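Local coordinates for protein lectin (Pleurotus ostreatus, PDB 6T0Q) that binds N-acetylgalactosamine and probably other galactose-type sugars, and carries bound calcium ions, at residues T60-A70 / V103-L111; A125-V133 / T142-K150. One frame throughout, in Å; residues are numbered along the deposited sequence.

Contact 1: residues T60-A70 / V103-L111; sequences TAPCGKCSVCA and VALQPTWNL. With NAG (2-acetamido-2-deoxy-beta-D-glucopyranose), chain E.
S67 and N110 meet around the backbone of Q106, and here the contact is most tightly knit. With chi1 at 45°, the hydroxyl of S67 sits between its own backbone N and carbonyl carbon, from where S67 OG donates to Q106 O at a modelled 2.5 Å, a very short length to be read with caution. Q106 O also accepts from N110 ND2, 3.0 Å away. The backbone N of Q106 donates to a lone pair of N110 OD1, 2.7 Å from Q106 N, so the N110 side chain is tied to Q106 through both the oxygen and the nitrogen of its amide. Beside these bonds S67 N bonds P107 O. L105 lays its CD1 over the backbone of C69, 3.6 Å from the C69 carbonyl carbon, and against the methyl of A70.

The contact lies at the rim of a beta sandwich, where both segments pass from one sheet to the other: the C69-A104 and A70-V103 pairs belong to one sheet, T60-W109 to the other. A classic bulge places V68 and C69 opposite H134, and disulfides tether C66 to C16 and C69 to C231.

The outer end is looser. Beyond the A61 N to T108 O bond (2.6 Å), the P62-K65 turn swings clear of 103-111. T60 brings its methyl CG2 to 3.8 Å from O5 of an N-acetylglucosamine, probably linked to N58 of the N58-I59-T60 sequon. That sugar lies across one face of the W109 indole, its N2 3.4 Å above the ring plane and displaced toward the rim.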
# COMPACT_ATOMS: atom_id res chain seq x y z
N THR A 60 -17.73 -17.22 -22.29
CA THR A 60 -18.19 -15.84 -22.23
C THR A 60 -19.03 -15.60 -20.98
O THR A 60 -19.68 -16.51 -20.46
CB THR A 60 -18.98 -15.50 -23.49
OG1 THR A 60 -20.00 -16.49 -23.70
CG2 THR A 60 -18.06 -15.51 -24.70
N ALA A 61 -18.98 -14.35 -20.48
CA ALA A 61 -19.82 -14.00 -19.33
C ALA A 61 -21.26 -13.80 -19.78
O ALA A 61 -21.50 -13.26 -20.86
CB ALA A 61 -19.32 -12.73 -18.65
N PRO A 62 -22.23 -14.25 -18.99
CA PRO A 62 -23.63 -13.94 -19.30
C PRO A 62 -23.85 -12.44 -19.38
O PRO A 62 -23.24 -11.67 -18.64
CB PRO A 62 -24.41 -14.58 -18.14
CG PRO A 62 -23.50 -15.68 -17.64
CD PRO A 62 -22.10 -15.16 -17.84
N CYS A 63 -24.72 -12.03 -20.30
CA CYS A 63 -24.95 -10.60 -20.49
C CYS A 63 -25.49 -9.98 -19.21
O CYS A 63 -26.26 -10.60 -18.47
CB CYS A 63 -25.92 -10.37 -21.65
SG CYS A 63 -25.23 -10.76 -23.28
N GLY A 64 -25.06 -8.75 -18.93
CA GLY A 64 -25.51 -8.01 -17.78
C GLY A 64 -24.61 -8.06 -16.56
O GLY A 64 -24.88 -7.36 -15.59
N LYS A 65 -23.55 -8.87 -16.59
CA LYS A 65 -22.66 -8.96 -15.43
C LYS A 65 -21.24 -9.27 -15.88
O LYS A 65 -21.00 -9.70 -17.01
CB LYS A 65 -23.13 -10.02 -14.43
CG LYS A 65 -23.45 -11.35 -15.07
CD LYS A 65 -23.72 -12.38 -14.00
CE LYS A 65 -25.10 -12.98 -14.12
NZ LYS A 65 -25.14 -14.28 -13.39
N CYS A 66 -20.30 -9.04 -14.97
CA CYS A 66 -18.88 -9.24 -15.21
C CYS A 66 -18.38 -10.39 -14.35
O CYS A 66 -18.73 -10.49 -13.17
CB CYS A 66 -18.07 -7.99 -14.87
SG CYS A 66 -18.32 -6.56 -15.96
N SER A 67 -17.56 -11.25 -14.94
CA SER A 67 -16.89 -12.27 -14.15
C SER A 67 -15.73 -11.63 -13.38
O SER A 67 -15.09 -10.69 -13.86
CB SER A 67 -16.38 -13.39 -15.05
OG SER A 67 -15.76 -12.87 -16.20
N VAL A 68 -15.50 -12.13 -12.18
CA VAL A 68 -14.50 -11.58 -11.27
C VAL A 68 -13.38 -12.58 -11.01
O VAL A 68 -12.20 -12.27 -11.18
CB VAL A 68 -15.16 -11.12 -9.95
CG1 VAL A 68 -14.09 -10.63 -8.96
CG2 VAL A 68 -16.20 -10.04 -10.22
N CYS A 69 -13.73 -13.79 -10.58
CA CYS A 69 -12.73 -14.79 -10.24
C CYS A 69 -13.40 -16.15 -10.27
O CYS A 69 -14.62 -16.25 -10.41
CB CYS A 69 -12.11 -14.49 -8.86
SG CYS A 69 -13.31 -14.35 -7.51
N ALA A 70 -12.58 -17.20 -10.16
CA ALA A 70 -13.08 -18.57 -10.28
C ALA A 70 -12.42 -19.48 -9.27
O ALA A 70 -11.23 -19.34 -8.98
CB ALA A 70 -12.82 -19.16 -11.68
N VAL A 103 -8.18 -18.27 -9.40
CA VAL A 103 -7.66 -17.36 -10.43
C VAL A 103 -8.61 -16.18 -10.60
O VAL A 103 -9.84 -16.32 -10.50
CB VAL A 103 -7.43 -18.11 -11.77
CG1 VAL A 103 -8.76 -18.49 -12.42
CG2 VAL A 103 -6.58 -17.26 -12.73
N ALA A 104 -8.03 -15.00 -10.84
CA ALA A 104 -8.77 -13.83 -11.28
C ALA A 104 -9.16 -13.96 -12.76
O ALA A 104 -8.48 -14.63 -13.54
CB ALA A 104 -7.95 -12.55 -11.09
N LEU A 105 -10.25 -13.30 -13.14
CA LEU A 105 -10.81 -13.46 -14.48
C LEU A 105 -10.94 -12.12 -15.18
O LEU A 105 -11.01 -11.07 -14.54
CB LEU A 105 -12.18 -14.15 -14.43
CG LEU A 105 -12.17 -15.58 -13.90
CD1 LEU A 105 -13.59 -16.13 -13.91
CD2 LEU A 105 -11.23 -16.44 -14.75
N GLN A 106 -10.99 -12.18 -16.51
CA GLN A 106 -11.41 -11.04 -17.30
C GLN A 106 -12.92 -10.85 -17.19
O GLN A 106 -13.65 -11.81 -16.96
CB GLN A 106 -11.00 -11.23 -18.77
CG GLN A 106 -9.49 -11.21 -18.98
CD GLN A 106 -9.09 -11.80 -20.32
OE1 GLN A 106 -9.93 -12.27 -21.10
NE2 GLN A 106 -7.80 -11.78 -20.60
N PRO A 107 -13.41 -9.62 -17.36
CA PRO A 107 -14.84 -9.37 -17.09
C PRO A 107 -15.82 -10.03 -18.06
O PRO A 107 -16.90 -10.43 -17.62
CB PRO A 107 -14.93 -7.83 -17.16
CG PRO A 107 -13.70 -7.40 -17.90
CD PRO A 107 -12.65 -8.37 -17.51
N THR A 108 -15.51 -10.15 -19.35
CA THR A 108 -16.55 -10.59 -20.29
C THR A 108 -16.31 -11.94 -20.96
O THR A 108 -17.28 -12.58 -21.39
CB THR A 108 -16.78 -9.52 -21.38
OG1 THR A 108 -15.59 -9.38 -22.16
CG2 THR A 108 -17.13 -8.18 -20.74
N TRP A 109 -15.06 -12.36 -21.12
CA TRP A 109 -14.78 -13.68 -21.67
C TRP A 109 -13.46 -14.17 -21.09
O TRP A 109 -12.60 -13.36 -20.72
CB TRP A 109 -14.71 -13.68 -23.21
CG TRP A 109 -13.62 -12.81 -23.80
CD1 TRP A 109 -13.76 -11.53 -24.26
CD2 TRP A 109 -12.24 -13.15 -24.01
NE1 TRP A 109 -12.56 -11.05 -24.73
CE2 TRP A 109 -11.61 -12.03 -24.59
CE3 TRP A 109 -11.47 -14.29 -23.75
CZ2 TRP A 109 -10.24 -12.01 -24.91
CZ3 TRP A 109 -10.11 -14.28 -24.07
CH2 TRP A 109 -9.51 -13.14 -24.65
N ASN A 110 -13.30 -15.49 -21.00
CA ASN A 110 -12.08 -16.07 -20.46
C ASN A 110 -11.72 -17.34 -21.21
O ASN A 110 -12.58 -18.20 -21.44
CB ASN A 110 -12.23 -16.35 -18.96
CG ASN A 110 -12.33 -15.07 -18.15
OD1 ASN A 110 -11.32 -14.44 -17.86
ND2 ASN A 110 -13.55 -14.68 -17.80
N LEU A 111 -10.45 -17.46 -21.59
CA LEU A 111 -9.95 -18.62 -22.31
C LEU A 111 -9.33 -19.59 -21.32
O LEU A 111 -8.29 -19.29 -20.71
CB LEU A 111 -8.94 -18.21 -23.38
CG LEU A 111 -8.36 -19.43 -24.11
CD1 LEU A 111 -9.42 -20.09 -25.00
CD2 LEU A 111 -7.14 -19.01 -24.92
C1 NAG E . -14.13 -15.17 -26.83
C2 NAG E . -13.04 -14.55 -27.71
C3 NAG E . -13.19 -13.02 -27.76
C4 NAG E . -14.60 -12.62 -28.18
C5 NAG E . -15.62 -13.32 -27.27
C6 NAG E . -17.05 -13.07 -27.68
C7 NAG E . -10.97 -15.85 -27.83
C8 NAG E . -9.63 -16.13 -27.21
N2 NAG E . -11.72 -14.92 -27.23
O3 NAG E . -12.23 -12.52 -28.68
O5 NAG E . -15.42 -14.75 -27.29
O6 NAG E . -17.42 -13.88 -28.79
O7 NAG E . -11.37 -16.46 -28.82
O HOH W 1 -13.17 -8.94 -13.97
O HOH W 2 -11.38 -9.70 -11.94

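Contact 2: residues A125-V133 / T142-K150; sequences AGIMASILV and TFVTDESWK
T145 meets A129 with both backbone and side chain, showing how strand pairing can outlast the regular strand. T145 N donates to A129 O, while its hydroxyl OG1, held between the backbone N and the carbonyl carbon (chi1 43°), accepts from A129 N, 3.0 Å from OG1. OG1 is also bonded to K34 O. The same torsion sets CG2 beside the backbone N, against A129 CB and over one face of the W149 indole, 3.8 Å above its plane and displaced toward the rim.

W149 is approached from two directions: the methyl over its face, and I131 CD1 at its edge, 4.1 Å from CZ2. A bond from W149 NE1 to V144 O at 2.9 Å helps to hold the indole in this rotation, though the oxygen lies 29° out of the ring plane. The chain folds back through a type I turn, D146-W149; D146 OD1 accepts from S148 N, an Asx turn, and from S148 OG.

Further along this antiparallel hairpin, I131 and F143 form the hydrogen-bonded pair. V133 leans its CG2 obliquely on the F143 ring, 3.8 Å from CD1, with I131 O near that ring's edge. On the other face, S130 OG, bonded to L29 O, lies beside both T142 CG2 and V144 CG1, and L132 CD1 reaches T142 OG1 at 3.3 Å.

Strand 126-135 runs between strands 67-76 and 140-144; F143 and W149 pack inward on I59 and F55 of strand 51-60 in the facing sheet, whereas S130 and L132 meet the loop holding L29, S33 and A28.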
# COMPACT_ATOMS: atom_id res chain seq x y z
N ALA A 125 -7.37 -42.31 -20.84
CA ALA A 125 -6.86 -40.94 -20.77
C ALA A 125 -8.03 -39.98 -20.65
O ALA A 125 -9.05 -40.16 -21.31
CB ALA A 125 -6.03 -40.58 -22.02
N GLY A 126 -7.88 -38.95 -19.82
CA GLY A 126 -8.97 -38.02 -19.65
C GLY A 126 -8.64 -36.85 -18.75
O GLY A 126 -7.75 -36.95 -17.89
N ILE A 127 -9.31 -35.72 -18.96
CA ILE A 127 -9.23 -34.60 -18.04
C ILE A 127 -10.66 -34.22 -17.66
O ILE A 127 -11.60 -34.37 -18.45
CB ILE A 127 -8.47 -33.38 -18.61
CG1 ILE A 127 -9.15 -32.85 -19.85
CG2 ILE A 127 -6.98 -33.72 -18.88
CD1 ILE A 127 -8.72 -31.45 -20.23
N MET A 128 -10.81 -33.72 -16.44
CA MET A 128 -12.09 -33.29 -15.93
C MET A 128 -11.87 -32.03 -15.10
O MET A 128 -10.93 -31.97 -14.31
CB MET A 128 -12.75 -34.38 -15.06
CG MET A 128 -13.90 -33.85 -14.19
SD MET A 128 -14.63 -35.11 -13.11
CE MET A 128 -15.74 -35.90 -14.26
N ALA A 129 -12.73 -31.03 -15.28
CA ALA A 129 -12.63 -29.82 -14.48
C ALA A 129 -14.01 -29.22 -14.29
O ALA A 129 -14.90 -29.37 -15.13
CB ALA A 129 -11.69 -28.79 -15.13
N SER A 130 -14.19 -28.56 -13.14
CA SER A 130 -15.26 -27.61 -12.89
C SER A 130 -14.66 -26.24 -12.65
O SER A 130 -13.66 -26.12 -11.92
CB SER A 130 -16.14 -27.97 -11.67
OG SER A 130 -17.12 -28.94 -12.02
N ILE A 131 -15.29 -25.23 -13.21
CA ILE A 131 -14.86 -23.84 -13.09
C ILE A 131 -16.05 -23.09 -12.51
O ILE A 131 -17.03 -22.82 -13.23
CB ILE A 131 -14.43 -23.27 -14.44
CG1 ILE A 131 -13.37 -24.17 -15.08
CG2 ILE A 131 -13.96 -21.82 -14.30
CD1 ILE A 131 -13.26 -23.97 -16.59
N LEU A 132 -16.01 -22.77 -11.23
CA LEU A 132 -17.09 -22.02 -10.59
C LEU A 132 -16.73 -20.54 -10.66
O LEU A 132 -15.85 -20.07 -9.93
CB LEU A 132 -17.31 -22.48 -9.15
CG LEU A 132 -18.35 -21.70 -8.34
CD1 LEU A 132 -19.72 -21.77 -9.00
CD2 LEU A 132 -18.42 -22.25 -6.92
N VAL A 133 -17.42 -19.81 -11.54
CA VAL A 133 -17.14 -18.40 -11.79
C VAL A 133 -18.01 -17.55 -10.87
O VAL A 133 -19.22 -17.76 -10.79
CB VAL A 133 -17.41 -18.04 -13.26
CG1 VAL A 133 -17.33 -16.52 -13.47
CG2 VAL A 133 -16.43 -18.77 -14.19
N THR A 142 -21.31 -22.50 -12.63
CA THR A 142 -20.29 -23.53 -12.84
C THR A 142 -20.22 -23.87 -14.32
O THR A 142 -21.25 -24.04 -14.98
CB THR A 142 -20.60 -24.80 -12.04
OG1 THR A 142 -20.80 -24.45 -10.67
CG2 THR A 142 -19.41 -25.80 -12.12
N PHE A 143 -19.00 -23.96 -14.84
CA PHE A 143 -18.74 -24.40 -16.21
C PHE A 143 -17.85 -25.63 -16.14
O PHE A 143 -17.02 -25.74 -15.24
CB PHE A 143 -18.08 -23.28 -17.03
CG PHE A 143 -18.92 -22.02 -17.09
CD1 PHE A 143 -18.84 -21.06 -16.10
CD2 PHE A 143 -19.81 -21.81 -18.14
CE1 PHE A 143 -19.62 -19.90 -16.15
CE2 PHE A 143 -20.59 -20.66 -18.21
CZ PHE A 143 -20.49 -19.71 -17.21
N VAL A 144 -18.03 -26.57 -17.08
CA VAL A 144 -17.37 -27.87 -17.00
C VAL A 144 -16.65 -28.18 -18.31
O VAL A 144 -16.95 -27.62 -19.36
CB VAL A 144 -18.35 -29.01 -16.66
CG1 VAL A 144 -19.02 -28.76 -15.31
CG2 VAL A 144 -19.41 -29.15 -17.77
N THR A 145 -15.69 -29.10 -18.22
CA THR A 145 -15.20 -29.78 -19.41
C THR A 145 -16.31 -30.63 -20.01
O THR A 145 -17.00 -31.36 -19.29
CB THR A 145 -14.00 -30.67 -19.05
OG1 THR A 145 -14.30 -31.37 -17.84
CG2 THR A 145 -12.74 -29.83 -18.85
N ASP A 146 -16.50 -30.53 -21.33
CA ASP A 146 -17.45 -31.39 -22.03
C ASP A 146 -17.15 -31.32 -23.53
O ASP A 146 -16.10 -30.81 -23.95
CB ASP A 146 -18.90 -31.00 -21.70
CG ASP A 146 -19.26 -29.57 -22.12
OD1 ASP A 146 -18.54 -28.94 -22.93
OD2 ASP A 146 -20.29 -29.08 -21.61
N GLU A 147 -18.09 -31.81 -24.35
CA GLU A 147 -17.89 -31.88 -25.79
C GLU A 147 -17.88 -30.52 -26.47
O GLU A 147 -17.60 -30.45 -27.67
CB GLU A 147 -18.96 -32.78 -26.44
CG GLU A 147 -20.37 -32.16 -26.52
CD GLU A 147 -21.12 -32.19 -25.19
OE1 GLU A 147 -20.55 -32.65 -24.17
OE2 GLU A 147 -22.29 -31.74 -25.15
N SER A 148 -18.17 -29.43 -25.74
CA SER A 148 -18.04 -28.11 -26.35
C SER A 148 -16.60 -27.60 -26.33
O SER A 148 -16.31 -26.59 -26.96
CB SER A 148 -18.96 -27.10 -25.66
OG SER A 148 -18.54 -26.84 -24.33
N TRP A 149 -15.70 -28.27 -25.61
CA TRP A 149 -14.29 -27.89 -25.65
C TRP A 149 -13.68 -28.34 -26.98
O TRP A 149 -14.14 -29.29 -27.61
CB TRP A 149 -13.55 -28.53 -24.47
CG TRP A 149 -13.87 -27.87 -23.15
CD1 TRP A 149 -15.12 -27.65 -22.62
CD2 TRP A 149 -12.93 -27.34 -22.20
NE1 TRP A 149 -15.01 -27.01 -21.41
CE2 TRP A 149 -13.68 -26.81 -21.12
CE3 TRP A 149 -11.54 -27.25 -22.17
CZ2 TRP A 149 -13.08 -26.21 -20.02
CZ3 TRP A 149 -10.93 -26.64 -21.06
CH2 TRP A 149 -11.70 -26.14 -20.00
N LYS A 150 -12.64 -27.62 -27.41
CA LYS A 150 -11.90 -27.98 -28.61
C LYS A 150 -10.62 -28.73 -28.24
O LYS A 150 -10.04 -28.51 -27.18
CB LYS A 150 -11.55 -26.74 -29.44
CG LYS A 150 -12.77 -26.03 -30.06
CD LYS A 150 -13.68 -27.04 -30.77
CE LYS A 150 -14.67 -26.34 -31.74
NZ LYS A 150 -13.99 -25.68 -32.90

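In the fold
Strand 51-60 ends at the rim of the first domain, where residues 60-70 lead into strand 67-76 of the four-stranded sheet. Contact 1 closes when the chain, after a largely strand excursion of 32 residues, returns through 103-111 and crosses back into strand 109-118. The chain then passes the calcium ligands N118, S123 and P124 before contact 2 opens, which closes a short hairpin, with eight residues between its segments, half of them strand. The contacts are thus in series, neither nested nor crossed. They still adjoin through neighbouring strands 67-76 and 126-135: V133 CG1 fits against S67 and L105, and I131 CG2 against A70, joining the sandwich rim to the sheet's edge hairpin.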